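Local coordinates for cytokinesis protein 2 (Saccharomyces cerevisiae, PDB 4WPE) that mediates cytoskeletal rearrangements required for cytokinesis, forming a double ring that coincides with the septins and later a ring that colocalizes with the medial actin ring, at residues Tyr9-Ala13 against Leu219-Glu223; Ile41-Lys45 against Ile107-Lys112; Leu132-Lys136 against Ser204-Trp208. Residue numbers count along the deposited sequence, not the author numbering.

Overall arrangement
From the N terminus, the chain first meets contact 1, where residues 9-13 pack against residues 219-223 of helix 170-259, closing the longest loop. The other two contacts fall within this span, in series and without crossing. Contact 2 closes first, pairing helix 37-71 with helix 76-162; contact 3 then joins helix 76-162 to helix 170-259. Together they tie the N-terminal arm and three long helices of the F-BAR domain into one elongated bundle. Contacts 2 and 3 are about 39 Å apart between centres, whereas the centre of contact 1 lies about 20 Å from that of contact 3 and about 26 Å from that of contact 2. Contacts 1 and 2 also touch the second subunit.

Contact 1. Residues Tyr9-Ala13 against Leu219-Glu223; sequences YSYEA and LQEME
Residues Leu219-Glu223 form a continuous helical turn, closed by a 3.0 Å hydrogen bond from Glu223 N to Leu219 O. Against it lies the N-terminal arm, extended at Tyr9 (phi/psi -107/123) and Ser10 (-155/-176), with helical torsions at Tyr11 (-74/-37). The closest backbone register is Tyr11 with Gln220, their CA atoms 5.8 Å apart. The two segments bury 229 Å² between them, most of it on Tyr11 and Gln220.

Gln220 leaves the helix with chi1 and chi2 both t, which carries its amide out to the arm. There Tyr11 N donates a 2.8 Å hydrogen bond to Gln220 OE1, with an N-H...O angle of 153°. Ser10 CB packs 3.2 Å from the same Gln220 OE1. The CA-to-CB bond of Tyr11 points toward the helix, and chi1 m with chi2 -163° places its ring with Gln220 CG over one face. Ring atom Tyr11 CD1 approaches Leu219 CB to 4.3 Å, and Tyr11 OH reaches 3.5 Å from Glu223 CG. The carboxylate of Glu223 forms a salt bridge with Arg226.

The tyrosine also rests on Leu26, His29 and Ile30 of helix 21-35, so it is wedged between two helices. Beside it, Ser272 and Ile268 of the second subunit pack on Tyr11 and Gln220, respectively. A buried aromatic anchor and a backbone-to-glutamine bond thus dock the N-terminal arm on the helical core of an F-BAR domain, at a place where the partner subunit of the dimer also packs.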
loop_
_atom_site.group_PDB
_atom_site.type_symbol
_atom_site.label_atom_id
_atom_site.label_comp_id
_atom_site.label_asym_id
_atom_site.label_seq_id
_atom_site.Cartn_x
_atom_site.Cartn_y
_atom_site.Cartn_z
ATOM N N TYR A 9 27.971 23.003 -27.622
ATOM C CA TYR A 9 27.188 21.922 -28.215
ATOM C C TYR A 9 25.665 22.043 -28.077
ATOM O O TYR A 9 25.130 22.106 -26.968
ATOM C CB TYR A 9 27.630 20.589 -27.606
ATOM C CG TYR A 9 29.121 20.351 -27.684
ATOM C CD1 TYR A 9 29.678 19.608 -28.717
ATOM C CD2 TYR A 9 29.975 20.891 -26.732
ATOM C CE1 TYR A 9 31.045 19.402 -28.789
ATOM C CE2 TYR A 9 31.336 20.697 -26.796
ATOM C CZ TYR A 9 31.868 19.952 -27.821
ATOM O OH TYR A 9 33.230 19.767 -27.864
ATOM N N SER A 10 24.972 22.023 -29.216
ATOM C CA SER A 10 23.504 22.044 -29.248
ATOM C C SER A 10 22.943 21.407 -30.531
ATOM O O SER A 10 23.693 20.886 -31.359
ATOM C CB SER A 10 22.982 23.475 -29.112
ATOM O OG SER A 10 23.440 24.289 -30.177
ATOM N N TYR A 11 21.621 21.446 -30.693
ATOM C CA TYR A 11 20.974 20.821 -31.850
ATOM C C TYR A 11 21.186 21.620 -33.135
ATOM O O TYR A 11 21.336 21.046 -34.213
ATOM C CB TYR A 11 19.468 20.649 -31.616
ATOM C CG TYR A 11 19.072 19.500 -30.711
ATOM C CD1 TYR A 11 17.765 19.024 -30.702
ATOM C CD2 TYR A 11 19.990 18.900 -29.860
ATOM C CE1 TYR A 11 17.385 17.981 -29.875
ATOM C CE2 TYR A 11 19.619 17.856 -29.030
ATOM C CZ TYR A 11 18.315 17.401 -29.042
ATOM O OH TYR A 11 17.941 16.365 -28.219
ATOM N N GLU A 12 21.177 22.944 -33.021
ATOM C CA GLU A 12 21.298 23.802 -34.192
ATOM C C GLU A 12 22.753 24.012 -34.581
ATOM O O GLU A 12 23.052 24.559 -35.641
ATOM C CB GLU A 12 20.637 25.155 -33.940
ATOM C CG GLU A 12 21.356 26.008 -32.916
ATOM C CD GLU A 12 21.049 27.481 -33.080
ATOM O OE1 GLU A 12 21.066 28.209 -32.066
ATOM O OE2 GLU A 12 20.793 27.910 -34.226
ATOM N N ALA A 13 23.655 23.576 -33.711
ATOM C CA ALA A 13 25.075 23.802 -33.923
ATOM C C ALA A 13 25.765 22.598 -34.559
ATOM O O ALA A 13 26.637 22.757 -35.409
ATOM C CB ALA A 13 25.749 24.156 -32.604
ATOM N N LEU A 219 13.143 21.924 -32.527
ATOM C CA LEU A 219 13.336 20.565 -32.029
ATOM C C LEU A 219 14.001 20.570 -30.659
ATOM O O LEU A 219 13.573 19.865 -29.746
ATOM C CB LEU A 219 14.172 19.741 -33.008
ATOM C CG LEU A 219 13.482 19.307 -34.301
ATOM C CD1 LEU A 219 14.467 18.600 -35.219
ATOM C CD2 LEU A 219 12.293 18.410 -33.996
ATOM N N GLN A 220 15.053 21.372 -30.522
ATOM C CA GLN A 220 15.785 21.463 -29.265
ATOM C C GLN A 220 14.897 22.026 -28.157
ATOM O O GLN A 220 15.091 21.729 -26.982
ATOM C CB GLN A 220 17.037 22.323 -29.447
ATOM C CG GLN A 220 17.885 22.460 -28.201
ATOM C CD GLN A 220 19.142 23.264 -28.445
ATOM O OE1 GLN A 220 19.788 23.125 -29.482
ATOM N NE2 GLN A 220 19.490 24.121 -27.490
ATOM N N GLU A 221 13.917 22.835 -28.542
ATOM C CA GLU A 221 12.951 23.363 -27.589
ATOM C C GLU A 221 11.946 22.284 -27.206
ATOM O O GLU A 221 11.495 22.225 -26.062
ATOM C CB GLU A 221 12.229 24.582 -28.168
ATOM C CG GLU A 221 11.081 25.095 -27.314
ATOM C CD GLU A 221 10.383 26.289 -27.934
ATOM O OE1 GLU A 221 10.997 27.378 -27.989
ATOM O OE2 GLU A 221 9.224 26.138 -28.372
HETATM N N MSE A 222 11.601 21.432 -28.167
HETATM C CA MSE A 222 10.686 20.322 -27.920
HETATM C C MSE A 222 11.250 19.353 -26.890
HETATM O O MSE A 222 10.599 19.039 -25.891
HETATM C CB MSE A 222 10.389 19.563 -29.213
HETATM C CG MSE A 222 9.514 20.301 -30.200
HETATM SE SE MSE A 222 8.673 19.043 -31.420
HETATM C CE MSE A 222 7.604 18.057 -30.122
ATOM N N GLU A 223 12.463 18.877 -27.148
ATOM C CA GLU A 223 13.114 17.930 -26.258
ATOM C C GLU A 223 13.340 18.547 -24.884
ATOM O O GLU A 223 13.107 17.899 -23.865
ATOM C CB GLU A 223 14.442 17.455 -26.856
ATOM C CG GLU A 223 15.185 16.433 -26.003
ATOM C CD GLU A 223 14.536 15.052 -26.008
ATOM O OE1 GLU A 223 13.530 14.853 -26.725
ATOM O OE2 GLU A 223 15.038 14.161 -25.288
#

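Contact 2. Residues Ile41-Lys45 against Ile107-Lys112; sequences ILFFK and IYTDTK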
loop_
_atom_site.group_PDB
_atom_site.type_symbol
_atom_site.label_atom_id
_atom_site.label_comp_id
_atom_site.label_asym_id
_atom_site.label_seq_id
_atom_site.Cartn_x
_atom_site.Cartn_y
_atom_site.Cartn_z
ATOM N N ILE A 41 3.497 7.319 -18.403
ATOM C CA ILE A 41 2.055 7.542 -18.454
ATOM C C ILE A 41 1.292 6.324 -17.942
ATOM O O ILE A 41 0.391 6.448 -17.114
ATOM C CB ILE A 41 1.578 7.865 -19.884
ATOM C CG1 ILE A 41 2.099 9.230 -20.329
ATOM C CG2 ILE A 41 0.060 7.857 -19.955
ATOM C CD1 ILE A 41 1.954 9.474 -21.822
ATOM N N LEU A 42 1.661 5.144 -18.432
ATOM C CA LEU A 42 1.014 3.911 -18.002
ATOM C C LEU A 42 1.328 3.615 -16.542
ATOM O O LEU A 42 0.455 3.182 -15.791
ATOM C CB LEU A 42 1.444 2.735 -18.879
ATOM C CG LEU A 42 0.689 1.424 -18.629
ATOM C CD1 LEU A 42 -0.748 1.522 -19.123
ATOM C CD2 LEU A 42 1.405 0.247 -19.272
ATOM N N PHE A 43 2.576 3.849 -16.147
ATOM C CA PHE A 43 2.999 3.614 -14.771
ATOM C C PHE A 43 2.204 4.471 -13.793
ATOM O O PHE A 43 1.711 3.975 -12.783
ATOM C CB PHE A 43 4.494 3.892 -14.606
ATOM C CG PHE A 43 4.963 3.843 -13.176
ATOM C CD1 PHE A 43 5.058 2.636 -12.502
ATOM C CD2 PHE A 43 5.306 5.006 -12.507
ATOM C CE1 PHE A 43 5.489 2.588 -11.193
ATOM C CE2 PHE A 43 5.737 4.967 -11.197
ATOM C CZ PHE A 43 5.827 3.756 -10.537
ATOM N N PHE A 44 2.091 5.759 -14.104
ATOM C CA PHE A 44 1.341 6.702 -13.281
ATOM C C PHE A 44 -0.108 6.269 -13.117
ATOM O O PHE A 44 -0.682 6.378 -12.034
ATOM C CB PHE A 44 1.393 8.100 -13.898
ATOM C CG PHE A 44 2.723 8.780 -13.752
ATOM C CD1 PHE A 44 3.166 9.676 -14.713
ATOM C CD2 PHE A 44 3.523 8.542 -12.644
ATOM C CE1 PHE A 44 4.386 10.312 -14.582
ATOM C CE2 PHE A 44 4.744 9.178 -12.505
ATOM C CZ PHE A 44 5.176 10.063 -13.476
ATOM N N LYS A 45 -0.693 5.775 -14.203
ATOM C CA LYS A 45 -2.077 5.322 -14.184
ATOM C C LYS A 45 -2.247 4.103 -13.285
ATOM O O LYS A 45 -3.077 4.106 -12.377
ATOM C CB LYS A 45 -2.552 4.999 -15.601
ATOM C CG LYS A 45 -3.995 4.540 -15.676
ATOM C CD LYS A 45 -4.430 4.310 -17.113
ATOM C CE LYS A 45 -5.914 3.993 -17.184
ATOM N NZ LYS A 45 -6.257 3.230 -18.414
ATOM N N ILE A 107 -0.831 14.409 -12.311
ATOM C CA ILE A 107 0.399 13.970 -12.954
ATOM C C ILE A 107 0.160 12.967 -14.088
ATOM O O ILE A 107 0.857 13.016 -15.092
ATOM C CB ILE A 107 1.402 13.390 -11.918
ATOM C CG1 ILE A 107 0.809 12.214 -11.163
ATOM C CG2 ILE A 107 1.813 14.451 -10.917
ATOM C CD1 ILE A 107 1.206 10.884 -11.714
ATOM N N TYR A 108 -0.818 12.076 -13.956
ATOM C CA TYR A 108 -1.109 11.146 -15.050
ATOM C C TYR A 108 -1.806 11.851 -16.203
ATOM O O TYR A 108 -1.378 11.758 -17.355
ATOM C CB TYR A 108 -1.973 9.974 -14.580
ATOM C CG TYR A 108 -2.708 9.284 -15.714
ATOM C CD1 TYR A 108 -2.039 8.444 -16.593
ATOM C CD2 TYR A 108 -4.069 9.482 -15.908
ATOM C CE1 TYR A 108 -2.707 7.819 -17.633
ATOM C CE2 TYR A 108 -4.744 8.861 -16.941
ATOM C CZ TYR A 108 -4.061 8.031 -17.800
ATOM O OH TYR A 108 -4.734 7.414 -18.829
ATOM N N THR A 109 -2.893 12.544 -15.882
ATOM C CA THR A 109 -3.691 13.236 -16.881
ATOM C C THR A 109 -2.884 14.326 -17.580
ATOM O O THR A 109 -2.917 14.441 -18.806
ATOM C CB THR A 109 -4.957 13.849 -16.250
ATOM O OG1 THR A 109 -5.877 12.800 -15.919
ATOM C CG2 THR A 109 -5.630 14.822 -17.205
ATOM N N ASP A 110 -2.146 15.111 -16.802
ATOM C CA ASP A 110 -1.373 16.218 -17.353
ATOM C C ASP A 110 -0.172 15.735 -18.163
ATOM O O ASP A 110 0.310 16.446 -19.047
ATOM C CB ASP A 110 -0.912 17.159 -16.237
ATOM C CG ASP A 110 -2.041 18.029 -15.706
ATOM O OD1 ASP A 110 -2.048 18.335 -14.493
ATOM O OD2 ASP A 110 -2.922 18.411 -16.505
ATOM N N THR A 111 0.305 14.529 -17.868
ATOM C CA THR A 111 1.425 13.959 -18.615
ATOM C C THR A 111 0.946 13.349 -19.930
ATOM O O THR A 111 1.582 13.519 -20.972
ATOM C CB THR A 111 2.169 12.887 -17.800
ATOM O OG1 THR A 111 2.730 13.487 -16.625
ATOM C CG2 THR A 111 3.285 12.265 -18.619
ATOM N N LYS A 112 -0.178 12.641 -19.877
ATOM C CA LYS A 112 -0.768 12.070 -21.081
ATOM C C LYS A 112 -1.168 13.178 -22.055
ATOM O O LYS A 112 -0.895 13.092 -23.252
ATOM C CB LYS A 112 -1.982 11.206 -20.734
ATOM C CG LYS A 112 -3.006 11.111 -21.852
ATOM C CD LYS A 112 -3.887 9.878 -21.729
ATOM C CE LYS A 112 -5.072 9.970 -22.683
ATOM N NZ LYS A 112 -5.719 8.650 -22.915
#
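Two antiparallel helices pass at a signed crossing angle of -159°, their short axes 8.9 Å apart at closest, and bury 405 Å² between these segments. Their surfaces mesh through three protrusions. Tyr108 is the bump on helix 76-162: its ring lies against Ile41, Phe44 and Lys45, one turn of the opposing helix. Ile41 CG2 sits 3.6 Å from Tyr108 CE1, Ile41 O is at the ring edge, 3.2 Å from Tyr108 CD1, and the aliphatic part of Lys45 lies over one ring face, with Lys45 CG 4.3 Å from the centroid of the Tyr108 ring in a CH-pi contact.

The reciprocal bump is Ile41, which fills the hollow bounded by Tyr108, Thr111 and Lys112; its CG1 meets Thr111 CG2 at 3.7 Å and its CD1 meets Lys112 CA at 3.8 Å. Phe44, the third, occupies the hollow between Ile107, Tyr108 and Thr111: Ile107 CD1 lies over its face, 3.6 Å from the Phe44 ring centroid, Phe44 CB is 3.9 Å from Tyr108 CB, and Phe44 CE1 is 4.1 Å from Thr111 OG1. Leu234 of helix 170-259 packs on the same phenylalanine.

Thr111 keeps its hydroxyl within its own helix, donating a very short 2.5 Å bond from Thr111 OG1 to Ile107 O, and offers its methyl to Ile41. With no hydrogen bond between the segments, the pairing rests on apolar and CH-pi contacts, and the lysines contribute through their carbon atoms.

Contact 3. Residues Leu132-Lys136 against Ser204-Trp208; sequences LRMDK and SQKFW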
loop_
_atom_site.group_PDB
_atom_site.type_symbol
_atom_site.label_atom_id
_atom_site.label_comp_id
_atom_site.label_asym_id
_atom_site.label_seq_id
_atom_site.Cartn_x
_atom_site.Cartn_y
_atom_site.Cartn_z
ATOM N N LEU A 132 10.343 20.590 -47.224
ATOM C CA LEU A 132 11.457 21.469 -47.583
ATOM C C LEU A 132 12.618 20.731 -48.264
ATOM O O LEU A 132 13.077 21.155 -49.312
ATOM C CB LEU A 132 11.964 22.236 -46.349
ATOM C CG LEU A 132 11.084 23.365 -45.795
ATOM C CD1 LEU A 132 11.791 24.105 -44.671
ATOM C CD2 LEU A 132 10.681 24.331 -46.889
ATOM N N ARG A 133 13.085 19.629 -47.691
ATOM C CA ARG A 133 14.223 18.918 -48.272
ATOM C C ARG A 133 13.842 18.160 -49.556
ATOM O O ARG A 133 14.733 17.777 -50.337
ATOM C CB ARG A 133 14.857 17.942 -47.276
ATOM C CG ARG A 133 13.993 17.521 -46.102
ATOM C CD ARG A 133 14.657 16.406 -45.274
ATOM N NE ARG A 133 15.049 15.246 -46.075
ATOM C CZ ARG A 133 15.747 14.211 -45.615
ATOM N NH1 ARG A 133 16.150 14.192 -44.353
ATOM N NH2 ARG A 133 16.048 13.198 -46.417
HETATM N N MSE A 134 12.545 17.958 -49.795
HETATM C CA MSE A 134 12.109 17.442 -51.081
HETATM C C MSE A 134 12.285 18.515 -52.151
HETATM O O MSE A 134 12.554 18.205 -53.316
HETATM C CB MSE A 134 10.664 16.982 -51.000
HETATM C CG MSE A 134 10.478 15.599 -50.391
HETATM SE SE MSE A 134 11.611 14.250 -51.227
HETATM C CE MSE A 134 12.959 14.081 -49.831
ATOM N N ASP A 135 12.143 19.777 -51.746
ATOM C CA ASP A 135 12.309 20.889 -52.674
ATOM C C ASP A 135 13.745 20.949 -53.192
ATOM O O ASP A 135 13.977 21.344 -54.330
ATOM C CB ASP A 135 11.924 22.210 -52.007
ATOM C CG ASP A 135 11.852 23.364 -52.990
ATOM O OD1 ASP A 135 10.796 23.526 -53.640
ATOM O OD2 ASP A 135 12.850 24.108 -53.118
ATOM N N LYS A 136 14.704 20.553 -52.359
ATOM C CA LYS A 136 16.095 20.475 -52.794
ATOM C C LYS A 136 16.293 19.285 -53.721
ATOM O O LYS A 136 17.055 19.354 -54.685
ATOM C CB LYS A 136 17.047 20.354 -51.603
ATOM C CG LYS A 136 17.070 21.551 -50.674
ATOM C CD LYS A 136 18.383 21.619 -49.904
ATOM C CE LYS A 136 18.686 20.311 -49.190
ATOM N NZ LYS A 136 20.034 20.330 -48.554
ATOM N N SER A 204 17.245 27.458 -53.154
ATOM C CA SER A 204 16.589 26.464 -52.315
ATOM C C SER A 204 17.558 25.875 -51.295
ATOM O O SER A 204 17.161 25.510 -50.188
ATOM C CB SER A 204 15.989 25.352 -53.176
ATOM O OG SER A 204 15.194 24.478 -52.397
ATOM N N GLN A 205 18.828 25.781 -51.678
ATOM C CA GLN A 205 19.868 25.337 -50.757
ATOM C C GLN A 205 20.049 26.367 -49.648
ATOM O O GLN A 205 20.252 26.018 -48.485
ATOM C CB GLN A 205 21.192 25.109 -51.491
ATOM C CG GLN A 205 21.271 23.808 -52.283
ATOM C CD GLN A 205 22.579 23.671 -53.059
ATOM O OE1 GLN A 205 23.096 24.647 -53.601
ATOM N NE2 GLN A 205 23.114 22.455 -53.112
ATOM N N LYS A 206 19.968 27.640 -50.021
ATOM C CA LYS A 206 20.166 28.732 -49.076
ATOM C C LYS A 206 18.978 28.864 -48.129
ATOM O O LYS A 206 19.141 29.215 -46.961
ATOM C CB LYS A 206 20.398 30.049 -49.823
ATOM N N PHE A 207 17.786 28.579 -48.643
ATOM C CA PHE A 207 16.568 28.660 -47.848
ATOM C C PHE A 207 16.516 27.549 -46.807
ATOM O O PHE A 207 16.034 27.757 -45.691
ATOM C CB PHE A 207 15.333 28.592 -48.746
ATOM C CG PHE A 207 14.035 28.787 -48.009
ATOM C CD1 PHE A 207 13.717 30.017 -47.453
ATOM C CD2 PHE A 207 13.132 27.746 -47.880
ATOM C CE1 PHE A 207 12.523 30.202 -46.775
ATOM C CE2 PHE A 207 11.936 27.925 -47.205
ATOM C CZ PHE A 207 11.631 29.154 -46.653
ATOM N N TRP A 208 17.011 26.371 -47.175
ATOM C CA TRP A 208 17.046 25.240 -46.253
ATOM C C TRP A 208 17.956 25.528 -45.071
ATOM O O TRP A 208 17.608 25.248 -43.923
ATOM C CB TRP A 208 17.509 23.971 -46.962
ATOM C CG TRP A 208 17.947 22.902 -46.008
ATOM C CD1 TRP A 208 19.228 22.535 -45.723
ATOM C CD2 TRP A 208 17.103 22.070 -45.205
ATOM N NE1 TRP A 208 19.237 21.522 -44.798
ATOM C CE2 TRP A 208 17.944 21.218 -44.461
ATOM C CE3 TRP A 208 15.719 21.960 -45.041
ATOM C CZ2 TRP A 208 17.448 20.270 -43.570
ATOM C CZ3 TRP A 208 15.228 21.017 -44.154
ATOM C CH2 TRP A 208 16.091 20.185 -43.431
HETATM O O HOH W 1 21.759 23.100 -48.280
#
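Apolar contacts gather at the Leu132-Trp208 end of this antiparallel helix pair, which crosses at a signed angle of -155° with the short axes 9.5 Å apart at closest approach. Leu132 meets both aromatic residues of the partner segment: Leu132 CD2 is 3.8 Å from Phe207 CE2, at the ring edge, and Leu132 CB is 4.0 Å from Trp208 CE3. The aliphatic part of Arg133 adds a contact of 4.2 Å between its CG and Trp208 CZ3.

A cation-pi contact comes from Lys136, whose chain bends back across the indole. Its CE lies over one face of Trp208, and Lys136 NZ is 4.1 Å from the centroid of the Trp208 five-membered ring, in an off-centre position.

Polar bonds stand toward the Lys136-Ser204 end. Ser204 OG donates a very short hydrogen bond of 2.5 Å to Asp135 OD2, an oxygen that also forms a salt bridge with Lys139. Water 1 links the helices more loosely: it donates to Gln205 O at 3.3 Å and accepts a weak bond from Lys136 NZ, also at 3.3 Å.

Trp208 further packs on Trp212 and, with Arg133, on Val23 of helix 21-35, so the start of that helix joins the pair here. This antiparallel pairing of the long helices 76-162 and 170-259 is part of the elongated helical bundle with which an F-BAR domain builds its dimer.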